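Local coordinates for DUF3845 domain-containing protein (Bacteroides thetaiotaomicron VPI-5482, PDB 3GF6) that is of unknown function but is a bacterial lipoprotein with an all-beta fold, probably related to C1q/TNF-like domains, at residues I61-Q66 / L188-F193; A73-V78 / V100-S105; L116-E121 / K211-E216; V153-G158 / I176-S181. All coordinates share one frame; numbering follows the deposited sequence.

Contact 1 (I61-Q66 / L188-F193); sequences IDLKNQ and LYFNLF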
# COMPACT_ATOMS: atom_id res chain seq x y z
N ILE A 61 -3.63 4.78 0.56
CA ILE A 61 -4.24 3.85 1.50
C ILE A 61 -3.14 3.36 2.44
O ILE A 61 -2.06 2.88 2.01
CB ILE A 61 -4.89 2.64 0.80
CG1 ILE A 61 -5.90 3.07 -0.25
CG2 ILE A 61 -5.52 1.68 1.87
CD1 ILE A 61 -7.02 3.93 0.28
N ASP A 62 -3.40 3.47 3.74
CA ASP A 62 -2.57 2.79 4.75
C ASP A 62 -3.12 1.38 4.84
O ASP A 62 -4.27 1.18 5.22
CB ASP A 62 -2.66 3.46 6.14
CG ASP A 62 -1.93 4.80 6.21
OD1 ASP A 62 -1.24 5.23 5.27
OD2 ASP A 62 -2.06 5.47 7.24
N LEU A 63 -2.29 0.39 4.50
CA LEU A 63 -2.75 -1.00 4.39
C LEU A 63 -2.61 -1.71 5.73
O LEU A 63 -1.53 -1.75 6.33
CB LEU A 63 -1.96 -1.75 3.34
CG LEU A 63 -2.28 -1.31 1.89
CD1 LEU A 63 -1.16 -1.90 1.02
CD2 LEU A 63 -3.64 -1.77 1.45
N LYS A 64 -3.73 -2.25 6.21
CA LYS A 64 -3.77 -2.87 7.53
C LYS A 64 -4.59 -4.16 7.48
O LYS A 64 -5.45 -4.31 6.62
CB LYS A 64 -4.40 -1.90 8.55
CG LYS A 64 -3.62 -0.61 8.71
CD LYS A 64 -4.22 0.30 9.80
CE LYS A 64 -3.45 1.62 9.77
NZ LYS A 64 -3.89 2.56 10.81
N ASN A 65 -4.34 -5.05 8.45
CA ASN A 65 -5.12 -6.27 8.66
C ASN A 65 -5.64 -6.27 10.09
O ASN A 65 -4.93 -5.78 10.98
CB ASN A 65 -4.31 -7.53 8.35
CG ASN A 65 -3.74 -7.52 6.94
OD1 ASN A 65 -4.49 -7.44 5.99
ND2 ASN A 65 -2.40 -7.61 6.80
N GLN A 66 -6.84 -6.82 10.32
CA GLN A 66 -7.56 -6.56 11.58
C GLN A 66 -7.02 -7.33 12.79
O GLN A 66 -7.23 -6.88 13.92
CB GLN A 66 -9.06 -6.80 11.45
CG GLN A 66 -9.78 -5.82 10.49
CD GLN A 66 -11.28 -5.78 10.73
OE1 GLN A 66 -12.05 -6.49 10.07
NE2 GLN A 66 -11.69 -4.99 11.70
N LEU A 188 9.62 0.93 7.56
CA LEU A 188 9.02 0.16 6.47
C LEU A 188 7.60 0.67 6.19
O LEU A 188 6.75 0.75 7.11
CB LEU A 188 8.99 -1.32 6.84
CG LEU A 188 8.61 -2.33 5.76
CD1 LEU A 188 9.67 -2.38 4.67
CD2 LEU A 188 8.39 -3.74 6.41
N TYR A 189 7.34 0.94 4.91
CA TYR A 189 6.05 1.48 4.45
C TYR A 189 5.35 0.46 3.56
O TYR A 189 6.01 -0.18 2.73
CB TYR A 189 6.25 2.78 3.68
CG TYR A 189 6.96 3.86 4.50
CD1 TYR A 189 8.36 3.93 4.56
CD2 TYR A 189 6.24 4.76 5.26
CE1 TYR A 189 9.01 4.88 5.32
CE2 TYR A 189 6.91 5.75 6.04
CZ TYR A 189 8.28 5.78 6.08
OH TYR A 189 8.93 6.75 6.83
N PHE A 190 4.04 0.32 3.74
CA PHE A 190 3.19 -0.56 2.88
C PHE A 190 1.89 0.16 2.60
O PHE A 190 1.11 0.43 3.52
CB PHE A 190 3.02 -1.93 3.53
CG PHE A 190 2.31 -2.95 2.70
CD1 PHE A 190 2.61 -3.13 1.33
CD2 PHE A 190 1.40 -3.82 3.30
CE1 PHE A 190 1.94 -4.12 0.57
CE2 PHE A 190 0.73 -4.78 2.55
CZ PHE A 190 1.00 -4.92 1.19
N ASN A 191 1.72 0.56 1.34
CA ASN A 191 0.63 1.44 0.93
C ASN A 191 0.14 1.15 -0.47
O ASN A 191 0.83 0.50 -1.26
CB ASN A 191 1.03 2.92 0.95
CG ASN A 191 1.50 3.40 2.30
OD1 ASN A 191 0.73 3.99 3.10
ND2 ASN A 191 2.78 3.17 2.57
N LEU A 192 -1.07 1.62 -0.75
CA LEU A 192 -1.54 1.84 -2.12
C LEU A 192 -1.49 3.34 -2.41
O LEU A 192 -1.85 4.18 -1.56
CB LEU A 192 -2.97 1.37 -2.34
CG LEU A 192 -3.29 -0.11 -2.14
CD1 LEU A 192 -4.79 -0.38 -2.41
CD2 LEU A 192 -2.46 -0.96 -3.04
N PHE A 193 -1.05 3.68 -3.61
CA PHE A 193 -1.09 5.04 -4.13
C PHE A 193 -2.02 5.07 -5.35
O PHE A 193 -1.89 4.20 -6.24
CB PHE A 193 0.35 5.50 -4.47
CG PHE A 193 1.22 5.67 -3.26
CD1 PHE A 193 1.15 6.81 -2.48
CD2 PHE A 193 2.14 4.72 -2.92
CE1 PHE A 193 1.89 6.93 -1.34
CE2 PHE A 193 2.92 4.85 -1.80
CZ PHE A 193 2.84 6.00 -1.03
O HOH W 1 0.27 1.13 6.31
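I61 N donates to L192 O over 2.8 Å with an N-H...O angle of 163°. The return bond runs from L192 N to I61 O at 3.2 Å, and N191 CA adds a C-H contact to the same oxygen. I61 and L192 thus form an antiparallel hydrogen-bonded pair, with the non-hydrogen-bonded pair D62 and N191 next to it. The side chains of I61 and L192 stand next to each other, CB to CB at 3.9 Å.

Past the end of strand 56-62 the contact becomes mainly apolar. In L63 the branch CD1 is anti to CA (chi2 166°) and sits 3.6 Å from the centroid of the F190 ring, only 6° off the ring normal: a CH-pi contact over the middle of a face. The second methyl, CD2, meets L192 CG at 4.0 Å. Leucine suits the place because its fork serves both neighbours at once. Where the backbones part, a water bridges them, probably donating to F190 O at 3.0 Å and weakly to L63 O.

L63 and L192 also touch L118 of the opposing sheet, and F190 touches L116. The chemistry implies a division of labour: backbone amides zip the strands together until they diverge, after which a water probably links the carbonyls and aliphatic-aromatic packing joins the two segments in the core.

Contact 2 (A73-V78 / V100-S105); sequences ADFNGV and VPIYTS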
# COMPACT_ATOMS: atom_id res chain seq x y z
N ALA A 73 4.63 -7.42 19.28
CA ALA A 73 4.28 -6.07 19.69
C ALA A 73 3.21 -5.47 18.78
O ALA A 73 3.17 -5.77 17.60
CB ALA A 73 5.51 -5.16 19.65
N ASP A 74 2.37 -4.60 19.33
CA ASP A 74 1.49 -3.78 18.50
C ASP A 74 2.27 -3.06 17.43
O ASP A 74 3.39 -2.60 17.66
CB ASP A 74 0.79 -2.73 19.34
CG ASP A 74 -0.26 -3.31 20.27
OD1 ASP A 74 -0.55 -4.53 20.23
OD2 ASP A 74 -0.80 -2.48 21.05
N PHE A 75 1.68 -2.95 16.24
CA PHE A 75 2.30 -2.19 15.15
C PHE A 75 1.22 -1.57 14.30
O PHE A 75 0.06 -1.98 14.35
CB PHE A 75 3.31 -3.02 14.34
CG PHE A 75 2.72 -4.15 13.49
CD1 PHE A 75 2.18 -5.30 14.06
CD2 PHE A 75 2.76 -4.08 12.09
CE1 PHE A 75 1.69 -6.34 13.26
CE2 PHE A 75 2.24 -5.09 11.28
CZ PHE A 75 1.70 -6.22 11.87
N ASN A 76 1.61 -0.61 13.46
CA ASN A 76 0.64 0.16 12.68
C ASN A 76 -0.06 -0.60 11.60
O ASN A 76 -1.02 -0.11 11.06
CB ASN A 76 1.29 1.39 12.05
CG ASN A 76 1.84 2.37 13.09
OD1 ASN A 76 1.37 2.43 14.24
ND2 ASN A 76 2.83 3.16 12.67
N GLY A 77 0.41 -1.79 11.26
CA GLY A 77 -0.26 -2.61 10.29
C GLY A 77 -1.47 -3.37 10.81
O GLY A 77 -2.05 -4.15 10.07
N VAL A 78 -1.83 -3.14 12.07
CA VAL A 78 -3.01 -3.76 12.68
C VAL A 78 -4.15 -2.77 12.72
O VAL A 78 -4.02 -1.67 13.28
CB VAL A 78 -2.72 -4.26 14.10
CG1 VAL A 78 -4.01 -4.89 14.76
CG2 VAL A 78 -1.54 -5.24 14.08
N VAL A 100 3.28 7.39 7.32
CA VAL A 100 3.34 6.55 8.51
C VAL A 100 3.76 5.13 8.14
O VAL A 100 3.12 4.47 7.37
CB VAL A 100 1.99 6.52 9.23
CG1 VAL A 100 2.05 5.55 10.43
CG2 VAL A 100 1.62 7.96 9.67
N PRO A 101 4.87 4.66 8.74
CA PRO A 101 5.37 3.31 8.45
C PRO A 101 4.52 2.19 9.11
O PRO A 101 3.96 2.39 10.17
CB PRO A 101 6.74 3.33 9.08
CG PRO A 101 6.69 4.36 10.13
CD PRO A 101 5.69 5.38 9.71
N ILE A 102 4.48 1.03 8.48
CA ILE A 102 3.82 -0.13 9.05
C ILE A 102 4.64 -0.67 10.21
O ILE A 102 4.09 -1.24 11.16
CB ILE A 102 3.54 -1.20 7.93
CG1 ILE A 102 2.56 -2.25 8.42
CG2 ILE A 102 4.86 -1.89 7.44
CD1 ILE A 102 2.09 -3.25 7.31
N TYR A 103 5.97 -0.52 10.14
CA TYR A 103 6.85 -1.00 11.21
C TYR A 103 8.06 -0.09 11.33
O TYR A 103 8.56 0.38 10.32
CB TYR A 103 7.32 -2.43 10.92
CG TYR A 103 8.04 -3.08 12.06
CD1 TYR A 103 9.42 -3.06 12.12
CD2 TYR A 103 7.36 -3.76 13.06
CE1 TYR A 103 10.11 -3.66 13.14
CE2 TYR A 103 8.08 -4.39 14.12
CZ TYR A 103 9.44 -4.35 14.12
OH TYR A 103 10.18 -4.93 15.13
N THR A 104 8.55 0.10 12.55
CA THR A 104 9.74 0.93 12.85
C THR A 104 10.84 0.09 13.46
O THR A 104 10.63 -0.58 14.47
CB THR A 104 9.36 2.11 13.78
OG1 THR A 104 8.40 2.90 13.10
CG2 THR A 104 10.56 3.04 14.14
N SER A 105 12.00 0.07 12.81
CA SER A 105 13.16 -0.61 13.32
C SER A 105 13.90 0.25 14.35
O SER A 105 13.91 1.51 14.28
CB SER A 105 14.14 -0.95 12.19
OG SER A 105 15.22 -1.72 12.68
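F75 leans on the backbone of I102 and the ring of Y103. Its CB lies 4.3 Å from Y103 CD2, and chi1 of 69° sets CG between the backbone N and the carbonyl carbon. Along one edge of the ring, CD2 meets I102 O at 3.3 Å, near the ring plane, where the slightly positive C-H rim suits an oxygen. Farther out, CE2 rests on I102 CG1 at 4.0 Å and also packs on F215. An alanine in place of F75 would probably open a gap beside I102 CG1 and F215 and leave I102 O without the ring edge beside it.

The next residue supplies the polar grip. N76 ND2 donates to P101 O at 2.8 Å, nearly along the C=O axis, and P101 O lies near the plane of the N76 amide, whereas N76 N gives I102 O only a weak bond. G77 lies so close to I102 that any CB on it would clash with CG1; the CA itself is 3.4 Å from that atom, so a residue without a side chain suits the place.

Residues F75 to V78 form a type I beta turn, closed by V78 N to F75 O. It is docked on a classic beta bulge, in which I102 and Y103 both face L188 at the edge of a sheet.

Contact 3 (L116-E121 / K211-E216); sequences LRLKGE and KESYFE. With EDO (1,2-ethanediol), chain G; EDO (1,2-ethanediol), chain C.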
# COMPACT_ATOMS: atom_id res chain seq x y z
N LEU A 116 4.07 -11.47 2.54
CA LEU A 116 2.78 -10.83 2.54
C LEU A 116 1.90 -11.32 1.42
O LEU A 116 2.37 -11.85 0.41
CB LEU A 116 2.90 -9.30 2.51
CG LEU A 116 3.46 -8.59 1.27
CD1 LEU A 116 2.41 -8.47 0.15
CD2 LEU A 116 3.99 -7.20 1.64
N ARG A 117 0.59 -11.17 1.63
CA ARG A 117 -0.39 -11.33 0.55
C ARG A 117 -1.35 -10.16 0.66
O ARG A 117 -1.78 -9.82 1.75
CB ARG A 117 -1.14 -12.66 0.65
CG ARG A 117 -2.15 -12.89 -0.49
CD ARG A 117 -2.63 -14.35 -0.43
NE ARG A 117 -3.60 -14.66 -1.46
CZ ARG A 117 -4.31 -15.79 -1.49
NH1 ARG A 117 -4.14 -16.69 -0.53
NH2 ARG A 117 -5.19 -16.00 -2.46
N LEU A 118 -1.65 -9.51 -0.47
CA LEU A 118 -2.62 -8.43 -0.54
C LEU A 118 -3.64 -8.83 -1.58
O LEU A 118 -3.30 -8.95 -2.79
CB LEU A 118 -1.94 -7.10 -0.93
CG LEU A 118 -2.91 -5.94 -1.19
CD1 LEU A 118 -3.59 -5.62 0.12
CD2 LEU A 118 -2.19 -4.67 -1.75
N LYS A 119 -4.87 -9.13 -1.11
CA LYS A 119 -5.93 -9.63 -1.96
C LYS A 119 -7.16 -8.81 -1.68
O LYS A 119 -7.47 -8.56 -0.52
CB LYS A 119 -6.21 -11.13 -1.69
CG LYS A 119 -7.37 -11.73 -2.49
CD LYS A 119 -7.48 -13.24 -2.25
CE LYS A 119 -8.74 -13.88 -2.83
NZ LYS A 119 -9.23 -13.16 -4.03
N GLY A 120 -7.84 -8.39 -2.72
CA GLY A 120 -9.00 -7.51 -2.57
C GLY A 120 -9.40 -6.77 -3.82
O GLY A 120 -9.09 -7.19 -4.91
N GLU A 121 -10.13 -5.68 -3.64
CA GLU A 121 -10.64 -4.92 -4.80
C GLU A 121 -10.84 -3.46 -4.49
O GLU A 121 -11.39 -3.10 -3.45
CB GLU A 121 -11.94 -5.54 -5.33
CG GLU A 121 -12.40 -4.93 -6.64
CD GLU A 121 -13.72 -5.48 -7.12
OE1 GLU A 121 -14.23 -6.44 -6.51
OE2 GLU A 121 -14.26 -4.95 -8.10
N LYS A 211 -10.04 -11.69 3.22
CA LYS A 211 -9.58 -12.37 4.43
C LYS A 211 -8.22 -13.06 4.28
O LYS A 211 -7.54 -13.27 5.26
CB LYS A 211 -10.64 -13.35 4.93
CG LYS A 211 -10.67 -14.68 4.25
CD LYS A 211 -11.86 -15.53 4.75
CE LYS A 211 -12.90 -15.74 3.67
NZ LYS A 211 -12.35 -16.51 2.50
N GLU A 212 -7.82 -13.40 3.04
CA GLU A 212 -6.53 -14.03 2.78
C GLU A 212 -5.35 -13.06 2.96
O GLU A 212 -4.22 -13.51 3.04
CB GLU A 212 -6.48 -14.57 1.35
CG GLU A 212 -7.38 -15.77 1.06
CD GLU A 212 -8.84 -15.45 0.81
OE1 GLU A 212 -9.27 -14.28 0.72
OE2 GLU A 212 -9.58 -16.42 0.72
N SER A 213 -5.59 -11.75 3.02
CA SER A 213 -4.51 -10.79 3.13
C SER A 213 -3.82 -10.95 4.48
O SER A 213 -4.48 -11.17 5.51
CB SER A 213 -5.02 -9.37 2.94
OG SER A 213 -5.68 -9.19 1.70
N TYR A 214 -2.50 -10.86 4.47
CA TYR A 214 -1.68 -10.93 5.68
C TYR A 214 -0.33 -10.28 5.45
O TYR A 214 0.11 -10.09 4.31
CB TYR A 214 -1.46 -12.38 6.15
CG TYR A 214 -0.46 -13.16 5.34
CD1 TYR A 214 0.89 -13.16 5.70
CD2 TYR A 214 -0.85 -13.89 4.23
CE1 TYR A 214 1.84 -13.86 4.96
CE2 TYR A 214 0.06 -14.62 3.49
CZ TYR A 214 1.41 -14.58 3.84
OH TYR A 214 2.30 -15.32 3.15
N PHE A 215 0.34 -10.00 6.56
CA PHE A 215 1.65 -9.37 6.53
C PHE A 215 2.47 -9.95 7.64
O PHE A 215 2.02 -9.97 8.77
CB PHE A 215 1.48 -7.86 6.76
CG PHE A 215 2.77 -7.14 6.86
CD1 PHE A 215 3.42 -6.70 5.71
CD2 PHE A 215 3.41 -6.98 8.09
CE1 PHE A 215 4.65 -6.05 5.81
CE2 PHE A 215 4.64 -6.36 8.19
CZ PHE A 215 5.26 -5.89 7.06
N GLU A 216 3.70 -10.38 7.33
CA GLU A 216 4.66 -10.92 8.30
C GLU A 216 6.02 -10.30 8.10
O GLU A 216 6.45 -10.12 6.96
CB GLU A 216 4.84 -12.43 8.17
CG GLU A 216 3.58 -13.19 8.43
CD GLU A 216 3.70 -14.69 8.22
OE1 GLU A 216 4.74 -15.18 7.76
OE2 GLU A 216 2.73 -15.38 8.55
C1 EDO G . 4.09 -14.59 0.58
O1 EDO G . 2.67 -14.69 0.43
C2 EDO G . 4.70 -15.88 0.04
O2 EDO G . 5.15 -16.69 1.12
C1 EDO C . -1.70 -18.12 0.94
O1 EDO C . -2.12 -17.05 1.76
C2 EDO C . -0.72 -18.90 1.75
O2 EDO C . -1.56 -19.64 2.60
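Y214 lays one face of its ring over the backbone of L116 and R117. Its chi1 of 76° sets CG between the backbone N and the carbonyl carbon, and the ring then covers R117 N from 3.9 Å above its plane, toward the rim, while CE2 touches R117 CB. Under this cover R117 N donates to Y214 O at 2.9 Å, and Y214 N returns a bond to R117 O.

E212 flanks R117, yet their charges do not meet. E212 CB lies over one face of the guanidinium, offset toward its rim and 3.7 Å from NH1, with CG close by, and the carboxylate is turned 49° from the guanidinium plane. The arginine instead forms a salt bridge through NE to D175, and NH1 donates to one 1,2-ethanediol at 3.1 Å. A second diol hydrogen-bonds to L116 O through its O1, which also lies 2.8 Å from Y214 OH.

K119 crosses E212 with its methylenes, CE 3.6 Å from OE1, while NZ reaches D210. S213, small enough to tuck against the strand, accepts K119 N on OG at 2.9 Å and hydrogen-bonds to D210 O.

On the other face L116 CD2 meets the edge of the F215 ring at 4.1 Å. With L116 and F215 turned to the core and R117 and Y214 on the outer face, this is an antiparallel strand pair in one sheet of a beta sandwich.

Contact 4 (V153-G158 / I176-S181); sequences VFMCKG and ITYDRS. With EDO (1,2-ethanediol), chain G.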
# COMPACT_ATOMS: atom_id res chain seq x y z
N VAL A 153 12.95 0.89 -2.68
CA VAL A 153 11.70 0.26 -3.09
C VAL A 153 11.90 -1.25 -3.21
O VAL A 153 12.70 -1.74 -4.04
CB VAL A 153 11.15 0.88 -4.39
CG1 VAL A 153 9.99 0.07 -4.93
CG2 VAL A 153 10.65 2.29 -4.11
N PHE A 154 11.19 -1.97 -2.34
CA PHE A 154 11.34 -3.44 -2.22
C PHE A 154 10.34 -4.18 -3.12
O PHE A 154 10.65 -5.22 -3.71
CB PHE A 154 11.19 -3.89 -0.76
CG PHE A 154 12.17 -3.25 0.21
CD1 PHE A 154 13.47 -2.95 -0.18
CD2 PHE A 154 11.75 -2.86 1.49
CE1 PHE A 154 14.36 -2.34 0.71
CE2 PHE A 154 12.63 -2.25 2.37
CZ PHE A 154 13.92 -1.98 1.98
N MSE A 155 9.12 -3.63 -3.22
CA MSE A 155 8.06 -4.20 -4.02
C MSE A 155 7.25 -3.05 -4.57
O MSE A 155 6.84 -2.13 -3.85
CB MSE A 155 7.13 -5.13 -3.23
CG MSE A 155 6.17 -5.96 -4.09
SE MSE A 155 4.51 -6.41 -3.18
CE MSE A 155 3.65 -4.64 -3.14
N CYS A 156 7.01 -3.10 -5.87
CA CYS A 156 6.15 -2.10 -6.51
C CYS A 156 5.37 -2.81 -7.60
O CYS A 156 5.95 -3.31 -8.56
CB CYS A 156 6.98 -0.95 -7.11
SG CYS A 156 5.96 0.37 -7.80
N LYS A 157 4.06 -2.86 -7.45
CA LYS A 157 3.16 -3.51 -8.39
C LYS A 157 2.03 -2.56 -8.76
O LYS A 157 1.15 -2.23 -7.92
CB LYS A 157 2.62 -4.86 -7.88
CG LYS A 157 3.71 -5.95 -7.83
CD LYS A 157 3.26 -7.18 -7.09
CE LYS A 157 4.46 -8.13 -6.83
NZ LYS A 157 5.21 -8.66 -8.03
N GLY A 158 2.06 -2.11 -10.00
CA GLY A 158 1.06 -1.19 -10.53
C GLY A 158 0.27 -1.66 -11.72
O GLY A 158 0.66 -2.55 -12.50
N ILE A 176 -1.84 -10.31 -4.85
CA ILE A 176 -0.38 -10.28 -5.03
C ILE A 176 0.28 -10.83 -3.78
O ILE A 176 -0.26 -10.77 -2.65
CB ILE A 176 0.18 -8.84 -5.37
CG1 ILE A 176 -0.13 -7.86 -4.22
CG2 ILE A 176 -0.39 -8.40 -6.72
CD1 ILE A 176 0.65 -6.55 -4.23
N THR A 177 1.45 -11.39 -3.98
CA THR A 177 2.26 -11.85 -2.85
C THR A 177 3.70 -11.35 -2.98
O THR A 177 4.18 -11.04 -4.08
CB THR A 177 2.28 -13.38 -2.76
OG1 THR A 177 2.83 -13.93 -3.96
CG2 THR A 177 0.90 -13.90 -2.50
N TYR A 178 4.38 -11.27 -1.85
CA TYR A 178 5.79 -10.89 -1.79
C TYR A 178 6.45 -11.71 -0.69
O TYR A 178 5.88 -11.89 0.39
CB TYR A 178 5.93 -9.38 -1.59
CG TYR A 178 7.36 -8.87 -1.42
CD1 TYR A 178 8.14 -8.50 -2.53
CD2 TYR A 178 7.95 -8.76 -0.17
CE1 TYR A 178 9.42 -8.01 -2.38
CE2 TYR A 178 9.28 -8.27 -0.01
CZ TYR A 178 10.01 -7.92 -1.12
OH TYR A 178 11.30 -7.44 -0.94
N ASP A 179 7.62 -12.25 -1.00
CA ASP A 179 8.34 -13.14 -0.11
C ASP A 179 9.84 -13.04 -0.36
O ASP A 179 10.41 -13.77 -1.18
CB ASP A 179 7.78 -14.54 -0.32
CG ASP A 179 8.29 -15.57 0.67
OD1 ASP A 179 9.09 -15.30 1.59
OD2 ASP A 179 7.85 -16.74 0.49
N ARG A 180 10.50 -12.11 0.32
CA ARG A 180 11.91 -11.85 0.06
C ARG A 180 12.60 -11.53 1.37
O ARG A 180 11.95 -11.39 2.42
CB ARG A 180 12.10 -10.75 -0.99
CG ARG A 180 11.40 -10.98 -2.32
CD ARG A 180 12.11 -12.07 -3.18
NE ARG A 180 13.28 -11.50 -3.83
CZ ARG A 180 13.34 -10.99 -5.06
NH1 ARG A 180 12.32 -11.01 -5.92
NH2 ARG A 180 14.48 -10.48 -5.47
N SER A 181 13.93 -11.47 1.31
CA SER A 181 14.75 -11.40 2.48
C SER A 181 15.89 -10.37 2.35
O SER A 181 15.96 -9.68 1.35
CB SER A 181 15.35 -12.81 2.71
OG SER A 181 16.24 -13.15 1.67
C1 EDO G . 4.09 -14.59 0.58
O1 EDO G . 2.67 -14.69 0.43
C2 EDO G . 4.70 -15.88 0.04
O2 EDO G . 5.15 -16.69 1.12
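M155 and Y178 make the largest apolar contributions, their side chains running past one another from opposing strands. M155 CG, anti to its backbone N (chi1 -169°), lies 3.6 Å from Y178 CD1. The residue is selenomethionine; its selenium stands 5.0 Å from the centroid of the tyrosine ring and 51° off the ring normal, an oblique Met-aromatic contact. Its methyl CE goes on to I176 CD1 at 3.7 Å, so that this flexible, unbranched chain reaches both the tyrosine ring and the isoleucine. K157 adds its methylenes, CD reaching I176 CG2 at 3.9 Å.

The polar ends find partners outside the two segments. Although Y178 CE1 is 3.3 Å from F154 O, the hydroxyl, 3.6 Å from F154 CB, is hydrogen-bonded to R17 O. K157 NZ makes salt bridges with D14 and E16, which would offset the charge of this buried residue. On the outward face of the second strand, D179 OD2 accepts a hydrogen bond from a 1,2-ethanediol at 2.8 Å.

An alanine in place of Y178 would probably leave R17 O without its hydroxyl partner and open a gap beside M155 CB and CG.

The strand axes come no closer than 8.9 Å, too far for backbone pairing, and mainly side chains fill the interval. Such face-to-face contact between antiparallel sheets makes the core of a beta sandwich, consistent with a C1q/TNF-like fold.

How the contacts relate
From the N terminus, contact 1 opens first, at 61-66, and contact 2 soon after. Contact 2 closes at 100-105, a short loop wholly within the span of contact 1. Contact 3 then opens at 116-121, and contact 4 runs its course, from 153-158 to 176-181, inside the spans of both contact 1 and contact 3. Contact 1 closes at 188-193 and contact 3 only at 211-216, so these two cross. Contact 1 pairs strands of one sheet, contact 3 pairs strands of the other, and contact 4 bridges the two. Contact 2 fastens a loop to the edge of the first sheet, where it also packs against contact 3.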